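Local coordinates for protein putative Nitroreductase (Anabaena variabilis ATCC 29413, PDB 3EO7) that binds flavin mononucleotide and, as a member of the nitroreductase family, probably acts as an FMN-dependent oxidoreductase, at residues V143-L147 with L157-A163; D204-I210 with V234-L240; A385-V389 with D430-V434. Where two conformers were deposited one is given. Residues are numbered along the deposited sequence.

Interaction 1. Residues V143-L147 with L157-A163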
# COMPACT_ATOMS: atom_id res chain seq x y z
N VAL A 143 -5.03 7.28 26.27
CA VAL A 143 -4.49 8.10 25.19
C VAL A 143 -5.53 8.40 24.11
O VAL A 143 -5.25 9.13 23.16
CB VAL A 143 -3.31 7.38 24.49
CG1 VAL A 143 -2.14 7.10 25.48
CG2 VAL A 143 -3.77 6.09 23.83
N TRP A 144 -6.75 7.88 24.27
CA TRP A 144 -7.75 7.99 23.19
C TRP A 144 -8.10 9.43 22.84
O TRP A 144 -8.12 9.80 21.65
CB TRP A 144 -9.01 7.18 23.53
CG TRP A 144 -9.81 6.82 22.34
CD1 TRP A 144 -10.94 7.41 21.90
CD2 TRP A 144 -9.49 5.81 21.38
NE1 TRP A 144 -11.38 6.81 20.77
CE2 TRP A 144 -10.51 5.81 20.43
CE3 TRP A 144 -8.46 4.87 21.27
CZ2 TRP A 144 -10.54 4.91 19.37
CZ3 TRP A 144 -8.49 3.98 20.22
CH2 TRP A 144 -9.52 4.01 19.27
N GLN A 145 -8.36 10.26 23.85
CA GLN A 145 -8.68 11.65 23.58
C GLN A 145 -7.57 12.36 22.82
O GLN A 145 -7.85 13.16 21.91
CB GLN A 145 -9.07 12.40 24.85
CG GLN A 145 -9.51 13.81 24.52
CD GLN A 145 -10.11 14.51 25.69
OE1 GLN A 145 -10.83 13.91 26.48
NE2 GLN A 145 -9.83 15.80 25.80
N SER A 146 -6.31 12.09 23.18
CA SER A 146 -5.17 12.68 22.46
C SER A 146 -5.17 12.25 20.98
O SER A 146 -4.84 13.04 20.09
CB SER A 146 -3.82 12.35 23.13
OG SER A 146 -3.53 10.96 23.13
N LEU A 147 -5.55 11.00 20.73
CA LEU A 147 -5.63 10.51 19.36
C LEU A 147 -6.78 11.21 18.63
O LEU A 147 -6.65 11.60 17.48
CB LEU A 147 -5.79 8.98 19.32
CG LEU A 147 -5.80 8.39 17.89
CD1 LEU A 147 -4.53 8.78 17.05
CD2 LEU A 147 -5.94 6.87 18.02
N LEU A 157 -13.33 7.58 15.34
CA LEU A 157 -12.75 7.38 16.67
C LEU A 157 -13.75 7.41 17.81
O LEU A 157 -13.50 6.88 18.88
CB LEU A 157 -11.63 8.41 16.92
CG LEU A 157 -10.37 8.16 16.09
CD1 LEU A 157 -9.51 9.42 16.00
CD2 LEU A 157 -9.54 7.01 16.66
N GLU A 158 -14.89 8.00 17.58
CA GLU A 158 -15.87 8.09 18.63
C GLU A 158 -16.59 6.73 18.88
O GLU A 158 -16.91 6.42 20.01
CB GLU A 158 -16.84 9.23 18.32
CG GLU A 158 -17.57 9.74 19.61
CD GLU A 158 -16.61 10.42 20.63
OE1 GLU A 158 -16.19 11.58 20.38
OE2 GLU A 158 -16.31 9.82 21.68
N SER A 159 -16.78 5.94 17.83
CA SER A 159 -17.50 4.67 17.86
C SER A 159 -16.65 3.44 18.21
O SER A 159 -17.14 2.41 18.70
CB SER A 159 -18.07 4.39 16.43
OG SER A 159 -18.14 5.59 15.65
N THR A 160 -15.36 3.57 18.00
CA THR A 160 -14.44 2.46 18.11
C THR A 160 -13.65 2.42 19.41
O THR A 160 -13.62 3.39 20.17
CB THR A 160 -13.49 2.49 16.88
OG1 THR A 160 -12.83 3.76 16.83
CG2 THR A 160 -14.30 2.23 15.59
N GLN A 161 -13.03 1.26 19.64
CA GLN A 161 -12.30 0.96 20.86
C GLN A 161 -10.81 0.66 20.67
O GLN A 161 -10.06 0.53 21.65
CB GLN A 161 -12.97 -0.27 21.51
CG GLN A 161 -14.45 -0.07 21.73
CD GLN A 161 -14.71 0.93 22.82
OE1 GLN A 161 -14.01 0.93 23.84
NE2 GLN A 161 -15.72 1.79 22.62
N LEU A 162 -10.40 0.48 19.42
CA LEU A 162 -9.01 0.30 19.10
C LEU A 162 -8.72 0.80 17.69
O LEU A 162 -9.61 0.92 16.88
CB LEU A 162 -8.55 -1.15 19.27
CG LEU A 162 -8.93 -2.23 18.26
CD1 LEU A 162 -8.14 -3.49 18.61
CD2 LEU A 162 -10.42 -2.48 18.29
N ALA A 163 -7.46 1.09 17.45
CA ALA A 163 -6.99 1.60 16.18
C ALA A 163 -5.61 1.04 15.91
O ALA A 163 -4.81 0.81 16.83
CB ALA A 163 -6.91 3.15 16.19
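A single tryptophan can join a helix to the chain that leads from a short helix into a neighbouring strand through polar and apolar contacts, and W144 does so here. The polar part is one hydrogen bond: the indole NE1 of W144 donates to the backbone O of L157, 2.8 Å away with an angle of 155° at the hydrogen. The acceptor lies at the ring edge, near the indole plane; a backbone carbonyl thus satisfies the buried nitrogen. Another bond belongs to the helix start, where V143 O receives L147 N at 3.1 Å.

The closest van der Waals contacts involve the CZ2-CH2 end of the ring. W144 CZ2 meets L157 CD2 at 3.6 Å and T160 O at 3.5 Å, while W144 CH2 comes within 3.6 Å of L162 N and 4.1 Å of A163 CB. The chain from L157 to A163 therefore curves around the benzene end of the indole. The hydroxyl of T160, although near the ring, is bonded to A156 O, and R116 takes the T160 carbonyl.

One helical turn later, L147 adds a smaller apolar patch. Its CD2 touches L157 CD2 at 3.9 Å and A163 CB at 4.3 Å, and its side chain also meets V114, V234 and L221. W144 likewise rests on V114. Helix 144-150 is thus seated on the antiparallel sheet containing strands 109-115, 162-169 and 229-239, and the chain returns through the short helix 155-159 to enter that sheet at L162. This is helix-on-sheet packing in the α+β fold of the nitroreductase family.

Interaction 2. Residues D204-I210 with V234-L240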
# COMPACT_ATOMS: atom_id res chain seq x y z
N ASP A 204 -14.34 -9.86 10.61
CA ASP A 204 -15.52 -9.03 10.88
C ASP A 204 -15.22 -7.65 11.46
O ASP A 204 -15.92 -7.16 12.35
CB ASP A 204 -16.54 -9.79 11.74
CG ASP A 204 -17.07 -11.00 11.06
OD1 ASP A 204 -17.53 -10.89 9.92
OD2 ASP A 204 -17.02 -12.06 11.69
N TYR A 205 -14.14 -7.07 10.96
CA TYR A 205 -13.72 -5.71 11.29
C TYR A 205 -13.74 -4.90 10.00
O TYR A 205 -13.70 -5.46 8.89
CB TYR A 205 -12.30 -5.67 11.86
CG TYR A 205 -12.25 -5.81 13.36
CD1 TYR A 205 -12.50 -4.70 14.15
CD2 TYR A 205 -11.98 -7.01 13.97
CE1 TYR A 205 -12.47 -4.77 15.51
CE2 TYR A 205 -11.94 -7.09 15.37
CZ TYR A 205 -12.19 -5.95 16.12
OH TYR A 205 -12.18 -5.95 17.50
N ARG A 206 -13.84 -3.58 10.16
CA ARG A 206 -13.68 -2.65 9.04
C ARG A 206 -12.75 -1.53 9.52
O ARG A 206 -13.03 -0.84 10.51
CB ARG A 206 -14.98 -2.03 8.55
CG ARG A 206 -14.71 -1.13 7.31
CD ARG A 206 -15.90 -0.32 6.93
NE ARG A 206 -15.72 0.23 5.59
CZ ARG A 206 -15.08 1.35 5.29
NH1 ARG A 206 -14.52 2.12 6.22
NH2 ARG A 206 -15.01 1.71 4.02
N PRO A 207 -11.64 -1.33 8.81
CA PRO A 207 -10.77 -0.22 9.18
C PRO A 207 -11.33 1.06 8.53
O PRO A 207 -11.93 0.98 7.46
CB PRO A 207 -9.42 -0.59 8.52
CG PRO A 207 -9.77 -1.50 7.39
CD PRO A 207 -11.12 -2.11 7.67
N HIS A 208 -11.17 2.17 9.22
CA HIS A 208 -11.52 3.48 8.73
C HIS A 208 -10.22 4.23 8.56
O HIS A 208 -9.50 4.49 9.54
CB HIS A 208 -12.45 4.17 9.69
CG HIS A 208 -13.82 3.58 9.67
ND1 HIS A 208 -14.87 4.20 9.03
CD2 HIS A 208 -14.30 2.41 10.16
CE1 HIS A 208 -15.95 3.43 9.14
NE2 HIS A 208 -15.63 2.34 9.82
N LEU A 209 -9.90 4.52 7.31
CA LEU A 209 -8.62 5.11 6.97
C LEU A 209 -8.61 6.60 7.27
O LEU A 209 -9.52 7.33 6.85
CB LEU A 209 -8.36 4.90 5.50
CG LEU A 209 -7.02 5.35 4.96
CD1 LEU A 209 -5.86 4.60 5.67
CD2 LEU A 209 -7.00 5.09 3.38
N ILE A 210 -7.60 7.02 8.04
CA ILE A 210 -7.40 8.42 8.40
C ILE A 210 -5.98 8.86 7.99
O ILE A 210 -4.99 8.56 8.65
CB ILE A 210 -7.62 8.71 9.93
CG1 ILE A 210 -9.00 8.22 10.40
CG2 ILE A 210 -7.42 10.21 10.25
CD1 ILE A 210 -9.28 8.45 11.90
N VAL A 234 -3.58 6.32 10.19
CA VAL A 234 -4.31 6.03 11.42
C VAL A 234 -5.59 5.29 10.98
O VAL A 234 -6.29 5.75 10.09
CB VAL A 234 -4.62 7.29 12.26
CG1 VAL A 234 -5.52 6.94 13.47
CG2 VAL A 234 -3.29 7.97 12.74
N LEU A 235 -5.85 4.15 11.60
CA LEU A 235 -6.98 3.30 11.21
C LEU A 235 -7.77 2.75 12.39
O LEU A 235 -7.48 1.67 12.89
CB LEU A 235 -6.52 2.13 10.30
CG LEU A 235 -5.72 2.45 9.04
CD1 LEU A 235 -4.23 2.30 9.26
CD2 LEU A 235 -6.14 1.53 7.89
N PRO A 236 -8.78 3.50 12.84
CA PRO A 236 -9.69 2.88 13.79
C PRO A 236 -10.25 1.58 13.22
O PRO A 236 -10.55 1.50 12.01
CB PRO A 236 -10.83 3.91 13.95
CG PRO A 236 -10.25 5.17 13.52
CD PRO A 236 -9.15 4.89 12.55
N LEU A 237 -10.38 0.58 14.08
CA LEU A 237 -10.90 -0.72 13.71
C LEU A 237 -12.31 -0.88 14.25
O LEU A 237 -12.50 -1.04 15.46
CB LEU A 237 -10.00 -1.82 14.25
CG LEU A 237 -8.59 -1.87 13.69
CD1 LEU A 237 -7.84 -3.06 14.34
CD2 LEU A 237 -8.56 -1.94 12.17
N ALA A 238 -13.29 -0.87 13.34
CA ALA A 238 -14.71 -1.00 13.70
C ALA A 238 -15.10 -2.46 13.72
O ALA A 238 -14.95 -3.15 12.70
CB ALA A 238 -15.58 -0.26 12.69
N ASP A 239 -15.66 -2.89 14.85
CA ASP A 239 -16.10 -4.26 15.04
C ASP A 239 -17.50 -4.41 14.43
O ASP A 239 -18.49 -3.95 15.01
CB ASP A 239 -16.14 -4.56 16.52
CG ASP A 239 -16.51 -5.99 16.82
OD1 ASP A 239 -16.96 -6.71 15.91
OD2 ASP A 239 -16.37 -6.38 18.00
N LEU A 240 -17.56 -5.04 13.28
CA LEU A 240 -18.82 -5.20 12.58
C LEU A 240 -19.83 -6.11 13.29
O LEU A 240 -21.01 -6.15 12.93
CB LEU A 240 -18.57 -5.63 11.12
CG LEU A 240 -17.76 -4.68 10.25
CD1 LEU A 240 -17.59 -5.31 8.88
CD2 LEU A 240 -18.37 -3.26 10.15
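This is an antiparallel β pairing at the edge of the seven-stranded sheet in the first nitroreductase-family region: the outermost strand 205-207 runs beside 229-239, their local axes 4.5 Å apart at 156°. The chain reaches this edge from helix 181-202, whose Schellman motif has D204 as its C-prime residue. R206 and A238 form a hydrogen-bonded pair, with R206 N to A238 O and A238 N to R206 O both at 2.8 Å. Y205–D239 and P207–L237 are the non-hydrogen-bonded pairs on either side. P207, in the latter, needs no amide hydrogen. P236 O accepts H208 N at 2.9 Å, but P236 N has none to return; H208 O meets L235 CA at 3.2 Å.

On the face carrying Y205, P207 and L237, Y205 CD1 packs on L237 CB at 3.8 Å, and the tyrosine hydroxyl bonds W70. R206 instead forms salt bridges with D369 and D373. A further, single hydrogen-bonded pair follows: I210 N reaches V234 O at 2.7 Å, and V234 N answers I210 O at 3.1 Å.

Interaction 3. Residues A385-V389 with D430-V434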
# COMPACT_ATOMS: atom_id res chain seq x y z
N ALA A 385 0.15 -2.19 -20.18
CA ALA A 385 0.90 -2.67 -21.33
C ALA A 385 0.63 -4.17 -21.42
O ALA A 385 0.94 -4.93 -20.49
CB ALA A 385 2.40 -2.39 -21.19
N VAL A 386 0.06 -4.61 -22.54
CA VAL A 386 -0.26 -6.01 -22.76
C VAL A 386 0.69 -6.59 -23.78
O VAL A 386 0.78 -6.08 -24.90
CB VAL A 386 -1.73 -6.13 -23.26
CG1 VAL A 386 -2.07 -7.53 -23.70
CG2 VAL A 386 -2.73 -5.57 -22.17
N CYS A 387 1.42 -7.64 -23.40
CA CYS A 387 2.33 -8.32 -24.31
C CYS A 387 1.93 -9.74 -24.60
O CYS A 387 2.26 -10.24 -25.66
CB CYS A 387 3.74 -8.34 -23.75
SG CYS A 387 4.38 -6.65 -23.56
N GLY A 388 1.24 -10.38 -23.66
CA GLY A 388 0.84 -11.77 -23.82
C GLY A 388 -0.45 -12.13 -23.13
O GLY A 388 -0.45 -12.85 -22.15
N VAL A 389 -1.57 -11.61 -23.62
CA VAL A 389 -2.87 -11.92 -23.08
C VAL A 389 -3.66 -12.47 -24.24
O VAL A 389 -3.90 -11.78 -25.24
CB VAL A 389 -3.57 -10.72 -22.42
CG1 VAL A 389 -5.01 -11.10 -22.00
CG2 VAL A 389 -2.74 -10.22 -21.24
N ASP A 430 9.26 -10.38 -19.68
CA ASP A 430 8.53 -11.66 -19.74
C ASP A 430 7.10 -11.65 -19.23
O ASP A 430 6.40 -12.65 -19.38
CB ASP A 430 9.33 -12.72 -18.98
CG ASP A 430 10.72 -12.95 -19.58
OD1 ASP A 430 10.87 -12.75 -20.80
OD2 ASP A 430 11.64 -13.28 -18.81
N ALA A 431 6.70 -10.54 -18.62
CA ALA A 431 5.33 -10.35 -18.17
C ALA A 431 4.33 -10.51 -19.34
O ALA A 431 4.62 -10.14 -20.49
CB ALA A 431 5.19 -8.95 -17.59
N ALA A 432 3.17 -11.02 -18.99
CA ALA A 432 2.03 -11.09 -19.89
C ALA A 432 1.40 -9.69 -19.99
O ALA A 432 0.93 -9.27 -21.04
CB ALA A 432 0.99 -12.13 -19.37
N ALA A 433 1.36 -8.98 -18.85
CA ALA A 433 0.79 -7.63 -18.77
C ALA A 433 1.50 -6.88 -17.66
O ALA A 433 1.94 -7.47 -16.66
CB ALA A 433 -0.70 -7.68 -18.50
N VAL A 434 1.56 -5.57 -17.82
CA VAL A 434 2.22 -4.70 -16.85
C VAL A 434 1.28 -3.54 -16.56
O VAL A 434 0.88 -2.82 -17.49
CB VAL A 434 3.57 -4.23 -17.35
CG1 VAL A 434 4.22 -3.29 -16.27
CG2 VAL A 434 4.53 -5.42 -17.67
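The backbones of 385-389 and 430-434 run antiparallel and show how a β ladder can accommodate an irregular end. A385 and V434 form a hydrogen-bonded pair, with A385 N to V434 O at 2.9 Å and V434 N to A385 O at 2.8 Å. V386 and A433 follow as a non-hydrogen-bonded pair, their CA atoms 4.4 Å apart. The regular pattern then ends: A432 O accepts from both C387 N and G388 N, each at 2.9 Å, so one carbonyl serves two successive amides. On the other side of the same strand, A432 and A433 both face L507, forming a classic beta bulge. The near-helical angles of A432 (-77°/-39°), followed by the extended A433 (-151°/151°), suit the two positions of such a bulge.

Side-chain contacts are modest, as the many alanines would suggest. A385 CB and V434 CB lie 4.4 Å apart on one face of the sheet. Toward the irregular end, V389 CG2 packs 4.3 Å from A433 CB and 3.8 Å from A432 O, while C387 CB approaches A431 O at 3.8 Å.

Within the second nitroreductase-family region, these segments join strand 381-390 to strand 433-439, which the chain enters after A431 and A432, the two residues that follow helix 426-430. Helix 415-421 lies over the face bearing A385 and V434, where L418 touches both and also C387. Strand 500-508 flanks 433-439 on its far side, with V434 touching I504 and T506, while strand 395-400 is a second antiparallel neighbour of 381-390, with V386 bonded through the backbone to G395.

The three contacts divide between the two nitroreductase-family regions of one chain. Interactions 1 and 2 are neighbours in one sheet, their centres 11 Å apart: L162 O and L237 N, 2.9 Å apart, probably form a hydrogen bond. Strand 229-239 is thus shared ground, paired with 205-207 along one edge and 162-169 along the other. Interaction 3 belongs to the other region, on the opposite side of the chain's centre, its nearest atoms about 34 Å from interaction 1 and about 23 Å from interaction 2. It does not touch the flavin: the V434 side chain lies about 11 Å from bound FMN, and that of A431 about 10 Å from the side chain of the FMN-binding Q425.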